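Local coordinates for CD8 alpha antigen (Sus scrofa, PDB 5EDX), which probably acts as a T-cell co-receptor, its immunoglobulin-like homodimer engaging MHC class I molecules, at residues F77-H82 with G90-S95. Sequence-based numbering, arbitrary orientation.
Sequences FYLILH and GYYFCS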
# COMPACT_ATOMS: atom_id res chain seq x y z
N PHE A 77 -13.78 -10.88 -3.11
CA PHE A 77 -12.43 -11.43 -2.99
C PHE A 77 -12.22 -11.90 -1.55
O PHE A 77 -12.62 -11.23 -0.61
CB PHE A 77 -11.39 -10.38 -3.39
CG PHE A 77 -11.52 -9.91 -4.81
CD1 PHE A 77 -12.39 -8.88 -5.14
CD2 PHE A 77 -10.80 -10.53 -5.82
CE1 PHE A 77 -12.52 -8.45 -6.46
CE2 PHE A 77 -10.92 -10.12 -7.13
CZ PHE A 77 -11.78 -9.08 -7.46
N TYR A 78 -11.59 -13.06 -1.40
CA TYR A 78 -11.42 -13.65 -0.08
C TYR A 78 -9.97 -13.97 0.20
O TYR A 78 -9.22 -14.30 -0.72
CB TYR A 78 -12.24 -14.94 0.04
CG TYR A 78 -13.72 -14.72 -0.10
CD1 TYR A 78 -14.51 -14.46 1.01
CD2 TYR A 78 -14.34 -14.79 -1.34
CE1 TYR A 78 -15.88 -14.26 0.89
CE2 TYR A 78 -15.71 -14.59 -1.48
CZ TYR A 78 -16.47 -14.33 -0.36
OH TYR A 78 -17.83 -14.14 -0.49
N LEU A 79 -9.59 -13.87 1.47
CA LEU A 79 -8.29 -14.33 1.93
C LEU A 79 -8.55 -15.28 3.08
O LEU A 79 -9.35 -15.00 3.96
CB LEU A 79 -7.45 -13.15 2.44
CG LEU A 79 -5.99 -13.48 2.75
CD1 LEU A 79 -5.20 -13.66 1.47
CD2 LEU A 79 -5.37 -12.39 3.61
N ILE A 80 -7.87 -16.43 3.07
CA ILE A 80 -8.06 -17.40 4.12
C ILE A 80 -6.74 -17.65 4.84
O ILE A 80 -5.76 -18.04 4.22
CB ILE A 80 -8.59 -18.74 3.58
CG1 ILE A 80 -9.99 -18.55 2.97
CG2 ILE A 80 -8.64 -19.77 4.70
CD1 ILE A 80 -9.97 -18.15 1.52
N LEU A 81 -6.72 -17.39 6.14
CA LEU A 81 -5.58 -17.75 6.97
C LEU A 81 -5.95 -19.11 7.57
O LEU A 81 -6.77 -19.19 8.48
CB LEU A 81 -5.37 -16.71 8.07
CG LEU A 81 -5.38 -15.24 7.63
CD1 LEU A 81 -5.26 -14.32 8.84
CD2 LEU A 81 -4.27 -14.95 6.62
N HIS A 82 -5.37 -20.17 7.01
CA HIS A 82 -5.84 -21.53 7.28
C HIS A 82 -5.57 -22.06 8.67
O HIS A 82 -6.36 -22.84 9.21
CB HIS A 82 -5.26 -22.49 6.24
CG HIS A 82 -5.92 -22.38 4.90
ND1 HIS A 82 -5.39 -21.64 3.86
CD2 HIS A 82 -7.08 -22.90 4.44
CE1 HIS A 82 -6.19 -21.72 2.81
NE2 HIS A 82 -7.22 -22.47 3.14
N GLY A 90 -1.79 -8.97 12.36
CA GLY A 90 -1.51 -7.74 11.65
C GLY A 90 -2.71 -7.21 10.89
O GLY A 90 -3.86 -7.49 11.22
N TYR A 91 -2.42 -6.45 9.83
CA TYR A 91 -3.44 -5.73 9.09
C TYR A 91 -3.52 -6.24 7.66
O TYR A 91 -2.52 -6.26 6.95
CB TYR A 91 -3.11 -4.24 9.09
CG TYR A 91 -2.86 -3.72 10.48
CD1 TYR A 91 -3.92 -3.51 11.34
CD2 TYR A 91 -1.57 -3.47 10.93
CE1 TYR A 91 -3.71 -3.04 12.63
CE2 TYR A 91 -1.35 -2.99 12.23
CZ TYR A 91 -2.43 -2.79 13.06
OH TYR A 91 -2.24 -2.32 14.34
N TYR A 92 -4.71 -6.64 7.25
CA TYR A 92 -4.92 -7.15 5.90
C TYR A 92 -5.84 -6.19 5.15
O TYR A 92 -6.78 -5.66 5.73
CB TYR A 92 -5.51 -8.56 5.94
CG TYR A 92 -4.57 -9.57 6.57
CD1 TYR A 92 -4.47 -9.70 7.95
CD2 TYR A 92 -3.77 -10.37 5.77
CE1 TYR A 92 -3.59 -10.62 8.52
CE2 TYR A 92 -2.89 -11.30 6.33
CZ TYR A 92 -2.81 -11.41 7.71
OH TYR A 92 -1.94 -12.33 8.26
N PHE A 93 -5.56 -5.98 3.87
CA PHE A 93 -6.36 -5.04 3.10
C PHE A 93 -6.21 -5.26 1.61
O PHE A 93 -5.26 -5.92 1.17
CB PHE A 93 -6.05 -3.58 3.50
CG PHE A 93 -4.61 -3.17 3.32
CD1 PHE A 93 -3.61 -3.68 4.15
CD2 PHE A 93 -4.25 -2.22 2.37
CE1 PHE A 93 -2.29 -3.28 4.00
CE2 PHE A 93 -2.93 -1.81 2.21
CZ PHE A 93 -1.94 -2.34 3.04
N CYS A 94 -7.16 -4.74 0.84
CA CYS A 94 -7.21 -4.97 -0.59
C CYS A 94 -6.80 -3.72 -1.33
O CYS A 94 -6.97 -2.61 -0.83
CB CYS A 94 -8.62 -5.37 -1.01
SG CYS A 94 -9.15 -6.93 -0.29
N SER A 95 -6.26 -3.89 -2.51
CA SER A 95 -5.85 -2.78 -3.35
C SER A 95 -6.31 -2.96 -4.80
O SER A 95 -6.19 -4.00 -5.33
CB SER A 95 -4.35 -2.69 -3.32
OG SER A 95 -3.92 -1.49 -3.77
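Tyr92 OH is hydrogen-bonded to the backbone O of Asp88, two residues before 90-95, and the same oxygen lies against both methyls of Leu81, 3.9 Å from CD1 and 3.9 Å from CD2. That bond ties the phenol to the turn leading into its own strand, the tyrosine corner familiar from immunoglobulin variable domains. Leu81 and Tyr92 approach from opposite directions, and both leucine methyls lie on one side of the ring plane, spread across its CZ-OH end: CD2 comes to 3.9 Å from Tyr92 CE2, and CD1 lies 4.0 Å from Tyr92 CZ. Leu79 meets the ring nearer its root, its side chain crossing that of Tyr92 at about a right angle. Its CD2 methyl alone makes this touch, tightly, at 3.4 Å from Tyr92 CD2, and both leucine CD2 methyls come in obliquely to the ring. Leu79 and Leu81, alternate residues of one strand, both point toward 90-95; Leu79 holds CG anti to the backbone N (chi1 -171°), bringing CD2 to the ring, while Leu81 sets CG beside its N (chi1 -48°). Between the backbones the nearest CA pair, Leu79 and Tyr92, is 8.9 Å apart, a spacing between facing sheets rather than paired strands. Strand 76-81 indeed bonds through its backbone to 18-24 and 68-73, while 90-98 belongs to the other sheet of the V-set sandwich. Cys94, on the same inward side as Tyr92, is joined to Cys22 by the disulfide linking the two sheets. All three touching residues are buried, so the chemistry implies an apolar core in which the one polar atom of the tyrosine side chain is satisfied locally by Asp88 O, leaving its ring carbons to pack against leucine methyls.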